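Local coordinates for protein inositol dehydrogenase (Lactobacillus casei, PDB 4MKX) that probably oxidises scyllo-inositol with NAD as cofactor, as a Rossmann-fold sugar alcohol dehydrogenase of the Gfo/Idh/MocA family, at residues V65-E70 with Q77-D82; Q96-L101 with I120-Q125; H257-E262 with E301-A306; A338-E343 with D349-A354. One frame throughout, in Å; residues are numbered along the deposited sequence.

Interaction 1. Residues V65-E70 with Q77-D82; sequences VEEVFE and QHADID
Glu-67 and Phe-69 meet Ala-79 and Asp-80 in a small surface contact of one polar grip and one apolar touch, set where strand 67-69, at the edge of the parallel sheet, faces the turn that ends helix 72-78. The polar part is a side chain holding backbone: Asp-80 N gives its hydrogen to Glu-67 OE2 at 2.9 Å, almost straight at 171°, and is met by the syn lone pair of OE2, on the side of OE1. Glu-67 gets there because its chain runs extended beyond CG (chi2 178°), long enough to span the gap; its OE1 comes to rest 3.3 Å from Ala-79 CA. OE2 is also bonded by Gln-46 on the neighbouring strand, and two donors on one oxygen limit how the carboxylate can turn. Both segments belong to a beta-alpha-beta crossover of the Rossmann fold, in which helix 72-78 carries the chain from the edge strand toward strand 83-86. Ala-79 is the first residue to leave the helix, and Asp-80 centres an inverse gamma turn closed by a weak bond from Ile-81 N to Ala-79 O. A methyl suits Ala-79, for the Phe-69 ring comes close: CE1 lies 3.6 Å from Ala-79 CB, the methyl standing obliquely to the ring. The Asp-80 carboxylate, its OD2 5.5 Å from Glu-67 OE2, is paired with Lys-19, which probably eases the like charges.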
loop_
_atom_site.group_PDB
_atom_site.type_symbol
_atom_site.label_atom_id
_atom_site.label_comp_id
_atom_site.label_asym_id
_atom_site.label_seq_id
_atom_site.Cartn_x
_atom_site.Cartn_y
_atom_site.Cartn_z
ATOM N N VAL A 65 41.258 18.054 -1.561
ATOM C CA VAL A 65 41.385 18.807 -2.801
ATOM C C VAL A 65 42.738 19.518 -2.803
ATOM O O VAL A 65 43.111 20.149 -1.815
ATOM C CB VAL A 65 40.245 19.831 -2.938
ATOM C CG1 VAL A 65 40.572 20.871 -3.991
ATOM C CG2 VAL A 65 38.948 19.120 -3.279
ATOM N N GLU A 66 43.462 19.413 -3.911
ATOM C CA GLU A 66 44.809 19.976 -4.005
ATOM C C GLU A 66 44.867 21.479 -4.294
ATOM O O GLU A 66 45.639 22.205 -3.665
ATOM C CB GLU A 66 45.624 19.203 -5.038
ATOM C CG GLU A 66 45.984 17.804 -4.569
ATOM C CD GLU A 66 46.591 16.955 -5.663
ATOM O OE1 GLU A 66 47.180 17.526 -6.608
ATOM O OE2 GLU A 66 46.474 15.712 -5.576
ATOM N N GLU A 67 44.060 21.946 -5.243
ATOM C CA GLU A 67 44.105 23.349 -5.657
ATOM C C GLU A 67 42.831 24.091 -5.265
ATOM O O GLU A 67 41.743 23.707 -5.678
ATOM C CB GLU A 67 44.288 23.438 -7.171
ATOM C CG GLU A 67 45.465 22.657 -7.720
ATOM C CD GLU A 67 45.562 22.746 -9.227
ATOM O OE1 GLU A 67 46.031 23.787 -9.733
ATOM O OE2 GLU A 67 45.173 21.777 -9.913
ATOM N N VAL A 68 42.954 25.144 -4.463
ATOM C CA VAL A 68 41.791 25.969 -4.140
ATOM C C VAL A 68 41.909 27.358 -4.777
ATOM O O VAL A 68 43.016 27.877 -4.963
ATOM C CB VAL A 68 41.552 26.081 -2.620
ATOM C CG1 VAL A 68 41.068 24.747 -2.053
ATOM C CG2 VAL A 68 42.813 26.532 -1.914
ATOM N N PHE A 69 40.763 27.936 -5.128
ATOM C CA PHE A 69 40.718 29.234 -5.797
ATOM C C PHE A 69 39.607 30.099 -5.216
ATOM O O PHE A 69 38.599 29.585 -4.723
ATOM C CB PHE A 69 40.500 29.050 -7.298
ATOM C CG PHE A 69 41.597 28.281 -7.980
ATOM C CD1 PHE A 69 41.566 26.890 -8.032
ATOM C CD2 PHE A 69 42.667 28.948 -8.558
ATOM C CE1 PHE A 69 42.579 26.183 -8.658
ATOM C CE2 PHE A 69 43.683 28.252 -9.189
ATOM C CZ PHE A 69 43.644 26.867 -9.238
ATOM N N GLU A 70 39.805 31.412 -5.272
ATOM C CA GLU A 70 38.796 32.370 -4.836
ATOM C C GLU A 70 38.017 32.883 -6.041
ATOM O O GLU A 70 36.946 33.476 -5.896
ATOM C CB GLU A 70 39.450 33.549 -4.107
ATOM C CG GLU A 70 40.034 33.222 -2.737
ATOM C CD GLU A 70 41.376 32.511 -2.805
ATOM O OE1 GLU A 70 42.158 32.777 -3.751
ATOM O OE2 GLU A 70 41.652 31.686 -1.904
ATOM N N GLN A 77 41.580 28.702 -15.754
ATOM C CA GLN A 77 42.784 29.031 -16.505
ATOM C C GLN A 77 44.001 28.264 -16.009
ATOM O O GLN A 77 44.878 27.905 -16.797
ATOM C CB GLN A 77 43.078 30.527 -16.426
ATOM C CG GLN A 77 42.107 31.400 -17.178
ATOM C CD GLN A 77 42.409 32.871 -16.990
ATOM O OE1 GLN A 77 43.529 33.320 -17.235
ATOM N NE2 GLN A 77 41.412 33.630 -16.545
ATOM N N HIS A 78 44.068 28.020 -14.705
ATOM C CA HIS A 78 45.312 27.533 -14.110
ATOM C C HIS A 78 45.276 26.132 -13.490
ATOM O O HIS A 78 46.302 25.459 -13.452
ATOM C CB HIS A 78 45.833 28.543 -13.085
ATOM C CG HIS A 78 45.987 29.929 -13.632
ATOM N ND1 HIS A 78 45.352 31.022 -13.077
ATOM C CD2 HIS A 78 46.714 30.405 -14.672
ATOM C CE1 HIS A 78 45.669 32.107 -13.762
ATOM N NE2 HIS A 78 46.498 31.760 -14.732
ATOM N N ALA A 79 44.115 25.688 -13.005
ATOM C CA ALA A 79 44.044 24.384 -12.339
ATOM C C ALA A 79 44.307 23.228 -13.298
ATOM O O ALA A 79 44.105 23.346 -14.508
ATOM C CB ALA A 79 42.696 24.198 -11.628
ATOM N N ASP A 80 44.768 22.106 -12.758
ATOM C CA ASP A 80 44.992 20.926 -13.580
ATOM C C ASP A 80 43.701 20.121 -13.680
ATOM O O ASP A 80 43.578 19.057 -13.079
ATOM C CB ASP A 80 46.103 20.060 -12.981
ATOM C CG ASP A 80 46.450 18.869 -13.852
ATOM O OD1 ASP A 80 46.160 18.903 -15.071
ATOM O OD2 ASP A 80 47.031 17.899 -13.315
ATOM N N ILE A 81 42.739 20.633 -14.442
ATOM C CA ILE A 81 41.433 19.987 -14.547
ATOM C C ILE A 81 41.016 19.797 -16.000
ATOM O O ILE A 81 41.464 20.540 -16.881
ATOM C CB ILE A 81 40.354 20.794 -13.812
ATOM C CG1 ILE A 81 40.209 22.199 -14.408
ATOM C CG2 ILE A 81 40.657 20.872 -12.320
ATOM C CD1 ILE A 81 39.146 23.046 -13.690
ATOM N N ASP A 82 40.145 18.814 -16.243
ATOM C CA ASP A 82 39.653 18.515 -17.584
ATOM C C ASP A 82 38.203 18.967 -17.719
ATOM O O ASP A 82 37.705 19.164 -18.828
ATOM C CB ASP A 82 39.701 17.012 -17.827
ATOM C CG ASP A 82 41.080 16.431 -17.586
ATOM O OD1 ASP A 82 42.046 16.949 -18.186
ATOM O OD2 ASP A 82 41.196 15.477 -16.785
#

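Interaction 2. Residues Q96-L101 with I120-Q125; sequences QIESAL and IEHTQQ
With CG of His-122 opposite its main-chain nitrogen (chi1 -178°), the imidazole leans over toward the carboxylate of Glu-98, whose own chain, CG lying opposite the carbonyl carbon, is stretched straight out from helix 93-102. The two side chains cross at about a right angle, and the acid ends in front of the ring's ND1 edge. A single oxygen, Glu-98 OE2, takes both bonds of the contact. His-122 ND1 donates to it at 2.8 Å (N-H...O 157°), with the oxygen in the ring plane but the nitrogen standing above the plane of the carboxylate. Thr-123 OG1 donates to the same OE2, also at 2.8 Å, arriving on the anti side and closer to the carboxylate plane. Glutamate suits this place because it is long enough to bridge two helices and can accept twice, and its charge would probably favour a protonated imidazole. An alanine here would remove the shared acceptor, so that His-122 would probably be set free to turn and the Thr-123 hydroxyl would lose this partner across the helices. Deeper in, the other branch of threonine serves packing: Thr-123 CG2 touches Ile-97 CG2 at 3.8 Å, and Ile-97 continues onto strands 83-86 and 106-109. The helix segments run nearly parallel, 14° apart, with axes 10.0 Å from each other at closest approach, as expected of neighbouring crossover helices on one face of a Rossmann sheet.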
loop_
_atom_site.group_PDB
_atom_site.type_symbol
_atom_site.label_atom_id
_atom_site.label_comp_id
_atom_site.label_asym_id
_atom_site.label_seq_id
_atom_site.Cartn_x
_atom_site.Cartn_y
_atom_site.Cartn_z
ATOM N N GLN A 96 29.866 31.338 -16.141
ATOM C CA GLN A 96 30.823 30.289 -15.787
ATOM C C GLN A 96 30.858 29.168 -16.830
ATOM O O GLN A 96 31.932 28.639 -17.145
ATOM C CB GLN A 96 30.566 29.773 -14.366
ATOM C CG GLN A 96 30.857 30.827 -13.290
ATOM C CD GLN A 96 30.427 30.416 -11.904
ATOM O OE1 GLN A 96 29.719 29.423 -11.729
ATOM N NE2 GLN A 96 30.843 31.184 -10.904
ATOM N N ILE A 97 29.695 28.816 -17.372
ATOM C CA ILE A 97 29.619 27.892 -18.502
ATOM C C ILE A 97 30.469 28.398 -19.689
ATOM O O ILE A 97 31.278 27.656 -20.240
ATOM C CB ILE A 97 28.164 27.676 -18.959
ATOM C CG1 ILE A 97 27.402 26.814 -17.955
ATOM C CG2 ILE A 97 28.118 26.979 -20.302
ATOM C CD1 ILE A 97 25.889 26.865 -18.197
ATOM N N GLU A 98 30.270 29.652 -20.086
ATOM C CA GLU A 98 31.013 30.221 -21.210
ATOM C C GLU A 98 32.518 30.223 -20.975
ATOM O O GLU A 98 33.292 29.836 -21.852
ATOM C CB GLU A 98 30.514 31.637 -21.526
ATOM C CG GLU A 98 29.126 31.655 -22.159
ATOM C CD GLU A 98 28.645 33.051 -22.483
ATOM O OE1 GLU A 98 29.477 33.983 -22.508
ATOM O OE2 GLU A 98 27.435 33.215 -22.715
ATOM N N SER A 99 32.927 30.666 -19.792
ATOM C CA SER A 99 34.341 30.712 -19.453
ATOM C C SER A 99 34.981 29.331 -19.465
ATOM O O SER A 99 36.095 29.156 -19.968
ATOM C CB SER A 99 34.528 31.338 -18.082
ATOM O OG SER A 99 35.835 31.090 -17.606
ATOM N N ALA A 100 34.283 28.345 -18.907
ATOM C CA ALA A 100 34.839 27.001 -18.861
ATOM C C ALA A 100 35.013 26.426 -20.259
ATOM O O ALA A 100 36.033 25.807 -20.559
ATOM C CB ALA A 100 33.956 26.085 -18.020
ATOM N N LEU A 101 34.026 26.647 -21.123
ATOM C CA LEU A 101 34.081 26.125 -22.480
ATOM C C LEU A 101 35.189 26.816 -23.270
ATOM O O LEU A 101 35.909 26.171 -24.036
ATOM C CB LEU A 101 32.734 26.292 -23.190
ATOM C CG LEU A 101 31.626 25.368 -22.697
ATOM C CD1 LEU A 101 30.328 25.669 -23.455
ATOM C CD2 LEU A 101 32.015 23.918 -22.883
ATOM N N ILE A 120 20.649 33.400 -22.243
ATOM C CA ILE A 120 20.717 31.963 -22.513
ATOM C C ILE A 120 21.034 31.657 -23.987
ATOM O O ILE A 120 21.839 30.771 -24.290
ATOM C CB ILE A 120 19.434 31.224 -22.065
ATOM C CG1 ILE A 120 19.266 31.321 -20.549
ATOM C CG2 ILE A 120 19.488 29.768 -22.492
ATOM C CD1 ILE A 120 17.906 30.767 -20.043
ATOM N N GLU A 121 20.436 32.410 -24.907
ATOM C CA GLU A 121 20.703 32.178 -26.322
ATOM C C GLU A 121 22.155 32.508 -26.689
ATOM O O GLU A 121 22.740 31.860 -27.556
ATOM C CB GLU A 121 19.702 32.943 -27.197
ATOM C CG GLU A 121 18.261 32.519 -26.915
ATOM C CD GLU A 121 17.289 32.897 -28.017
ATOM O OE1 GLU A 121 17.716 33.542 -28.998
ATOM O OE2 GLU A 121 16.099 32.539 -27.900
ATOM N N HIS A 122 22.740 33.483 -25.999
ATOM C CA HIS A 122 24.152 33.816 -26.198
ATOM C C HIS A 122 25.006 32.619 -25.796
ATOM O O HIS A 122 25.958 32.255 -26.484
ATOM C CB HIS A 122 24.536 35.035 -25.361
ATOM C CG HIS A 122 25.956 35.477 -25.544
ATOM N ND1 HIS A 122 26.999 34.974 -24.793
ATOM C CD2 HIS A 122 26.504 36.396 -26.377
ATOM C CE1 HIS A 122 28.127 35.555 -25.164
ATOM N NE2 HIS A 122 27.854 36.422 -26.123
ATOM N N THR A 123 24.641 31.986 -24.688
ATOM C CA THR A 123 25.368 30.805 -24.227
ATOM C C THR A 123 25.177 29.604 -25.151
ATOM O O THR A 123 26.114 28.844 -25.383
ATOM C CB THR A 123 24.983 30.455 -22.782
ATOM O OG1 THR A 123 25.343 31.551 -21.934
ATOM C CG2 THR A 123 25.711 29.188 -22.309
ATOM N N GLN A 124 23.965 29.423 -25.671
ATOM C CA GLN A 124 23.727 28.385 -26.662
ATOM C C GLN A 124 24.689 28.504 -27.838
ATOM O O GLN A 124 25.167 27.496 -28.350
ATOM C CB GLN A 124 22.295 28.441 -27.168
ATOM C CG GLN A 124 21.295 27.854 -26.196
ATOM C CD GLN A 124 19.890 27.919 -26.736
ATOM O OE1 GLN A 124 19.282 28.986 -26.759
ATOM N NE2 GLN A 124 19.371 26.781 -27.185
ATOM N N GLN A 125 24.950 29.733 -28.268
ATOM C CA GLN A 125 25.901 29.960 -29.357
ATOM C C GLN A 125 27.315 29.515 -28.966
ATOM O O GLN A 125 27.983 28.821 -29.731
ATOM C CB GLN A 125 25.880 31.430 -29.777
ATOM C CG GLN A 125 26.987 31.821 -30.746
ATOM C CD GLN A 125 26.835 31.186 -32.119
ATOM O OE1 GLN A 125 25.824 30.562 -32.427
ATOM N NE2 GLN A 125 27.841 31.368 -32.963
#

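Interaction 3. Residues H257-E262 with E301-A306; sequences HGYHVE and ERFAQA
Tyr-259 meets Arg-302 and Phe-303 through carbon contacts, the first of two kinds of interaction here. The tyrosine turns its rim to the helical segment: Arg-302 CB lies near the ring plane, 3.7 Å from Tyr-259 CD2, and Phe-303 CE2 approaches the same edge, 3.8 Å from Tyr-259 CE2. Val-261 adds a methyl, CG1, at the edge of the phenylalanine, 4.1 Å from Phe-303 CZ, while its CG2 sits over a face of the Tyr-259 ring, toward its rim. Arg-302 bends at chi2 (66°), which folds its CG over the centre of the Phe-303 ring and lays its guanidinium against Phe-303 CE1. Were the tyrosine ring cut back to the methyl of an alanine, a gap would probably open beside Arg-302 CB and the Phe-303 edge would lose this neighbour.

The second kind is polar and runs through water. Two waters donate to Val-261 O; one accepts from Arg-302 NE at 2.7 Å, the other from Arg-302 NH2 at 3.1 Å. Asp-144 takes the arginine's NH1 in a salt bridge. Strand 260-267 of the mixed sheet is thereby joined to the end of helix 299-302. Arginine suits a place where aliphatic carbons pack on rings while the nitrogens reach two waters and a carboxylate: the chemistry implies a buried aromatic contact flanked by a hydrated bridge, with Val-261 O accepting from both waters, which carry the link on to the arginine.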
loop_
_atom_site.group_PDB
_atom_site.type_symbol
_atom_site.label_atom_id
_atom_site.label_comp_id
_atom_site.label_asym_id
_atom_site.label_seq_id
_atom_site.Cartn_x
_atom_site.Cartn_y
_atom_site.Cartn_z
ATOM N N HIS A 257 4.571 15.900 5.729
ATOM C CA HIS A 257 4.964 14.495 5.824
ATOM C C HIS A 257 6.367 14.183 5.312
ATOM O O HIS A 257 6.826 13.041 5.424
ATOM C CB HIS A 257 3.930 13.597 5.131
ATOM C CG HIS A 257 3.726 13.917 3.683
ATOM N ND1 HIS A 257 3.068 15.054 3.257
ATOM C CD2 HIS A 257 4.103 13.260 2.561
ATOM C CE1 HIS A 257 3.039 15.076 1.937
ATOM N NE2 HIS A 257 3.653 13.993 1.487
ATOM N N GLY A 258 7.036 15.188 4.762
ATOM C CA GLY A 258 8.374 15.011 4.226
ATOM C C GLY A 258 8.519 15.639 2.856
ATOM O O GLY A 258 7.821 16.594 2.526
ATOM N N TYR A 259 9.435 15.095 2.056
ATOM C CA TYR A 259 9.715 15.600 0.720
ATOM C C TYR A 259 8.810 14.887 -0.271
ATOM O O TYR A 259 8.976 13.686 -0.508
ATOM C CB TYR A 259 11.182 15.303 0.392
ATOM C CG TYR A 259 11.699 15.823 -0.937
ATOM C CD1 TYR A 259 11.551 17.154 -1.302
ATOM C CD2 TYR A 259 12.369 14.977 -1.804
ATOM C CE1 TYR A 259 12.039 17.619 -2.511
ATOM C CE2 TYR A 259 12.873 15.427 -3.009
ATOM C CZ TYR A 259 12.708 16.753 -3.357
ATOM O OH TYR A 259 13.195 17.227 -4.561
ATOM N N HIS A 260 7.845 15.606 -0.838
ATOM C CA HIS A 260 6.865 14.949 -1.698
ATOM C C HIS A 260 7.131 15.290 -3.150
ATOM O O HIS A 260 6.833 16.394 -3.601
ATOM C CB HIS A 260 5.435 15.337 -1.333
ATOM C CG HIS A 260 4.398 14.519 -2.041
ATOM N ND1 HIS A 260 3.705 13.497 -1.425
ATOM C CD2 HIS A 260 3.958 14.548 -3.322
ATOM C CE1 HIS A 260 2.861 12.956 -2.284
ATOM N NE2 HIS A 260 2.991 13.577 -3.444
ATOM N N VAL A 261 7.706 14.339 -3.874
ATOM C CA VAL A 261 7.904 14.472 -5.316
ATOM C C VAL A 261 7.233 13.273 -5.961
ATOM O O VAL A 261 7.594 12.123 -5.704
ATOM C CB VAL A 261 9.388 14.529 -5.686
ATOM C CG1 VAL A 261 9.571 14.443 -7.186
ATOM C CG2 VAL A 261 9.981 15.839 -5.192
ATOM N N GLU A 262 6.219 13.547 -6.760
ATOM C CA GLU A 262 5.350 12.506 -7.280
ATOM C C GLU A 262 5.026 12.887 -8.713
ATOM O O GLU A 262 4.803 14.059 -9.006
ATOM C CB GLU A 262 4.050 12.443 -6.467
ATOM C CG GLU A 262 3.015 11.431 -7.001
ATOM C CD GLU A 262 1.646 11.613 -6.412
ATOM O OE1 GLU A 262 1.434 12.600 -5.665
ATOM O OE2 GLU A 262 0.750 10.779 -6.703
ATOM N N GLU A 301 18.253 12.651 0.400
ATOM C CA GLU A 301 17.841 11.288 0.697
ATOM C C GLU A 301 17.097 10.658 -0.494
ATOM O O GLU A 301 17.412 9.541 -0.915
ATOM C CB GLU A 301 16.961 11.268 1.948
ATOM C CG GLU A 301 16.404 9.892 2.255
ATOM C CD GLU A 301 15.515 9.861 3.484
ATOM O OE1 GLU A 301 15.201 8.749 3.951
ATOM O OE2 GLU A 301 15.125 10.936 3.984
ATOM N N ARG A 302 16.123 11.372 -1.040
ATOM C CA ARG A 302 15.297 10.817 -2.118
ATOM C C ARG A 302 16.115 10.585 -3.385
ATOM O O ARG A 302 15.945 9.577 -4.072
ATOM C CB ARG A 302 14.131 11.762 -2.427
ATOM C CG ARG A 302 13.375 11.459 -3.733
ATOM C CD ARG A 302 12.634 10.098 -3.674
ATOM N NE ARG A 302 11.957 9.844 -4.951
ATOM C CZ ARG A 302 12.535 9.248 -5.998
ATOM N NH1 ARG A 302 13.798 8.827 -5.917
ATOM N NH2 ARG A 302 11.851 9.075 -7.133
ATOM N N PHE A 303 17.003 11.520 -3.710
ATOM C CA PHE A 303 17.664 11.445 -5.002
ATOM C C PHE A 303 19.132 11.095 -4.934
ATOM O O PHE A 303 19.872 11.341 -5.882
ATOM C CB PHE A 303 17.419 12.729 -5.819
ATOM C CG PHE A 303 16.008 12.846 -6.332
ATOM C CD1 PHE A 303 15.527 11.931 -7.265
ATOM C CD2 PHE A 303 15.159 13.851 -5.873
ATOM C CE1 PHE A 303 14.222 12.016 -7.741
ATOM C CE2 PHE A 303 13.860 13.944 -6.344
ATOM C CZ PHE A 303 13.380 13.021 -7.272
ATOM N N ALA A 304 19.539 10.460 -3.838
ATOM C CA ALA A 304 20.937 10.061 -3.685
ATOM C C ALA A 304 21.465 9.261 -4.867
ATOM O O ALA A 304 22.557 9.537 -5.383
ATOM C CB ALA A 304 21.112 9.276 -2.389
ATOM N N GLN A 305 20.707 8.249 -5.273
ATOM C CA GLN A 305 21.087 7.395 -6.393
ATOM C C GLN A 305 21.161 8.166 -7.698
ATOM O O GLN A 305 22.095 7.972 -8.481
ATOM C CB GLN A 305 20.092 6.227 -6.522
ATOM C CG GLN A 305 20.286 5.381 -7.786
ATOM C CD GLN A 305 19.363 5.802 -8.921
ATOM O OE1 GLN A 305 18.143 5.893 -8.749
ATOM N NE2 GLN A 305 19.946 6.080 -10.083
ATOM N N ALA A 306 20.195 9.049 -7.923
ATOM C CA ALA A 306 20.150 9.817 -9.166
ATOM C C ALA A 306 21.342 10.755 -9.300
ATOM O O ALA A 306 21.863 10.944 -10.396
ATOM C CB ALA A 306 18.858 10.606 -9.255
HETATM O O HOH W 1 9.343 10.819 -7.481
HETATM O O HOH W 2 9.664 10.972 -4.033
#

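Interaction 4. Residues A338-E343 with D349-A354; sequences ALALQE and DIVQVA
Ala-340 and Val-353 make the closest apolar touch between residues 338-343 and 349-354, Ala-340 CB lying 3.9 Å from Val-353 CG2. A small residue is what the place allows: the backbones come within 5.5 Å, CA of Ala-340 to CA of Val-353, and a methyl fills the space between. Val-351 lies alongside the same helix turn. Its CG1 stands 4.3 Å from Ala-340 CB, and its CB is 4.0 Å from Ala-340 O, so the branched side chain packs on the helix backbone as well as on side chains. CG2 of Val-351 turns toward the carbonyl carbon of Glu-343, and the same valine continues onto Ala-344. A beta-branched residue is at home in a strand, and both of its methyls are put to use here.

Charge comes in at the margin. Glu-343, extended throughout, its chi1 of -171° sending CG away from its own nitrogen, crosses Val-351 at about a right angle and brings OE1 to 3.9 Å from Val-351 CG1, a plain van der Waals contact. Its other oxygen forms a long, weak ion pair with Lys-347. No hydrogen bond joins the two segments.

The strand is held instead by the sheet: Val-351 and Val-353 pair through their backbones with Val-214 and Asp-212 of strand 211-219, while Ile-350 packs on Trp-215 of the third subunit. A last helix that turns back into a short antiparallel edge strand, packed against that helix, adds the final strand to the mostly antiparallel, helix-backed mixed sheet of the C-terminal domain in this Gfo/Idh/MocA protein.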
loop_
_atom_site.group_PDB
_atom_site.type_symbol
_atom_site.label_atom_id
_atom_site.label_comp_id
_atom_site.label_asym_id
_atom_site.label_seq_id
_atom_site.Cartn_x
_atom_site.Cartn_y
_atom_site.Cartn_z
ATOM N N ALA A 338 9.029 28.042 -16.912
ATOM C CA ALA A 338 8.971 28.520 -15.534
ATOM C C ALA A 338 8.682 30.021 -15.466
ATOM O O ALA A 338 7.900 30.474 -14.630
ATOM C CB ALA A 338 10.262 28.167 -14.785
ATOM N N LEU A 339 9.315 30.799 -16.342
ATOM C CA LEU A 339 9.008 32.222 -16.435
ATOM C C LEU A 339 7.550 32.463 -16.819
ATOM O O LEU A 339 6.914 33.377 -16.311
ATOM C CB LEU A 339 9.922 32.890 -17.463
ATOM C CG LEU A 339 11.391 32.948 -17.055
ATOM C CD1 LEU A 339 12.210 33.518 -18.191
ATOM C CD2 LEU A 339 11.555 33.789 -15.796
ATOM N N ALA A 340 7.040 31.647 -17.733
ATOM C CA ALA A 340 5.654 31.753 -18.164
ATOM C C ALA A 340 4.702 31.468 -17.015
ATOM O O ALA A 340 3.673 32.131 -16.888
ATOM C CB ALA A 340 5.385 30.817 -19.324
ATOM N N LEU A 341 5.039 30.478 -16.189
ATOM C CA LEU A 341 4.223 30.161 -15.018
ATOM C C LEU A 341 4.238 31.319 -14.032
ATOM O O LEU A 341 3.216 31.663 -13.456
ATOM C CB LEU A 341 4.730 28.886 -14.332
ATOM C CG LEU A 341 4.496 27.579 -15.077
ATOM C CD1 LEU A 341 5.329 26.465 -14.440
ATOM C CD2 LEU A 341 3.025 27.204 -15.042
ATOM N N GLN A 342 5.398 31.938 -13.848
ATOM C CA GLN A 342 5.507 33.073 -12.947
ATOM C C GLN A 342 4.696 34.260 -13.459
ATOM O O GLN A 342 4.064 34.982 -12.678
ATOM C CB GLN A 342 6.964 33.498 -12.811
ATOM C CG GLN A 342 7.305 33.976 -11.433
ATOM C CD GLN A 342 7.164 32.870 -10.408
ATOM O OE1 GLN A 342 7.792 31.812 -10.523
ATOM N NE2 GLN A 342 6.324 33.102 -9.404
ATOM N N GLU A 343 4.728 34.469 -14.770
ATOM C CA GLU A 343 4.014 35.595 -15.361
ATOM C C GLU A 343 2.511 35.370 -15.264
ATOM O O GLU A 343 1.757 36.294 -14.960
ATOM C CB GLU A 343 4.418 35.794 -16.820
ATOM C CG GLU A 343 3.870 37.088 -17.412
ATOM C CD GLU A 343 4.156 37.223 -18.889
ATOM O OE1 GLU A 343 5.039 36.493 -19.397
ATOM O OE2 GLU A 343 3.488 38.058 -19.540
ATOM N N ASP A 349 -3.688 35.284 -15.305
ATOM C CA ASP A 349 -4.260 35.081 -16.627
ATOM C C ASP A 349 -3.473 34.018 -17.382
ATOM O O ASP A 349 -2.360 33.654 -16.987
ATOM C CB ASP A 349 -4.245 36.409 -17.401
ATOM C CG ASP A 349 -5.177 36.407 -18.604
ATOM O OD1 ASP A 349 -6.040 35.512 -18.708
ATOM O OD2 ASP A 349 -5.054 37.323 -19.448
ATOM N N ILE A 350 -4.053 33.513 -18.462
ATOM C CA ILE A 350 -3.391 32.525 -19.301
ATOM C C ILE A 350 -2.239 33.187 -20.058
ATOM O O ILE A 350 -2.398 34.269 -20.629
ATOM C CB ILE A 350 -4.393 31.887 -20.281
ATOM C CG1 ILE A 350 -5.431 31.058 -19.513
ATOM C CG2 ILE A 350 -3.691 30.992 -21.271
ATOM C CD1 ILE A 350 -6.683 30.797 -20.317
ATOM N N VAL A 351 -1.073 32.553 -20.033
ATOM C CA VAL A 351 0.101 33.074 -20.735
ATOM C C VAL A 351 0.574 32.050 -21.764
ATOM O O VAL A 351 0.610 30.854 -21.475
ATOM C CB VAL A 351 1.214 33.395 -19.739
ATOM C CG1 VAL A 351 2.513 33.746 -20.463
ATOM C CG2 VAL A 351 0.789 34.535 -18.845
ATOM N N GLN A 352 0.928 32.508 -22.970
ATOM C CA GLN A 352 1.493 31.621 -23.982
ATOM C C GLN A 352 2.998 31.589 -23.786
ATOM O O GLN A 352 3.629 32.638 -23.686
ATOM C CB GLN A 352 1.156 32.098 -25.403
ATOM C CG GLN A 352 -0.341 32.082 -25.728
ATOM C CD GLN A 352 -0.659 31.355 -27.030
ATOM O OE1 GLN A 352 -0.070 30.318 -27.339
ATOM N NE2 GLN A 352 -1.595 31.902 -27.799
ATOM N N VAL A 353 3.562 30.389 -23.711
ATOM C CA VAL A 353 4.970 30.221 -23.366
ATOM C C VAL A 353 5.898 30.837 -24.421
ATOM O O VAL A 353 6.894 31.473 -24.083
ATOM C CB VAL A 353 5.323 28.744 -23.169
ATOM C CG1 VAL A 353 6.805 28.584 -22.893
ATOM C CG2 VAL A 353 4.522 28.161 -22.014
ATOM N N ALA A 354 5.549 30.668 -25.691
ATOM C CA ALA A 354 6.409 31.136 -26.783
ATOM C C ALA A 354 6.554 32.658 -26.841
ATOM O O ALA A 354 7.366 33.171 -27.620
ATOM C CB ALA A 354 5.908 30.599 -28.119
#

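How the interactions relate
From the N terminus the four contacts follow one another in series; none nests in or crosses another. Interactions 1 and 2 close successive stretches of the Rossmann domain: the first a short loop at its edge strand 67-69, the second a longer one through strand 106-109. Interaction 3 spans nearly forty residues, tying strand 260-267 of the mixed sheet to helices 299-302 and 304-319, past the intervening strands. Interaction 4 closes a tight turn at the C terminus, on the far edge of that sheet. Interactions 2 and 4 come within about 7 Å at their nearest atoms, since Ile-120 and Gln-124 pack on helix 328-347, which thus links both domains. Interactions 3 and 4 both touch the third subunit.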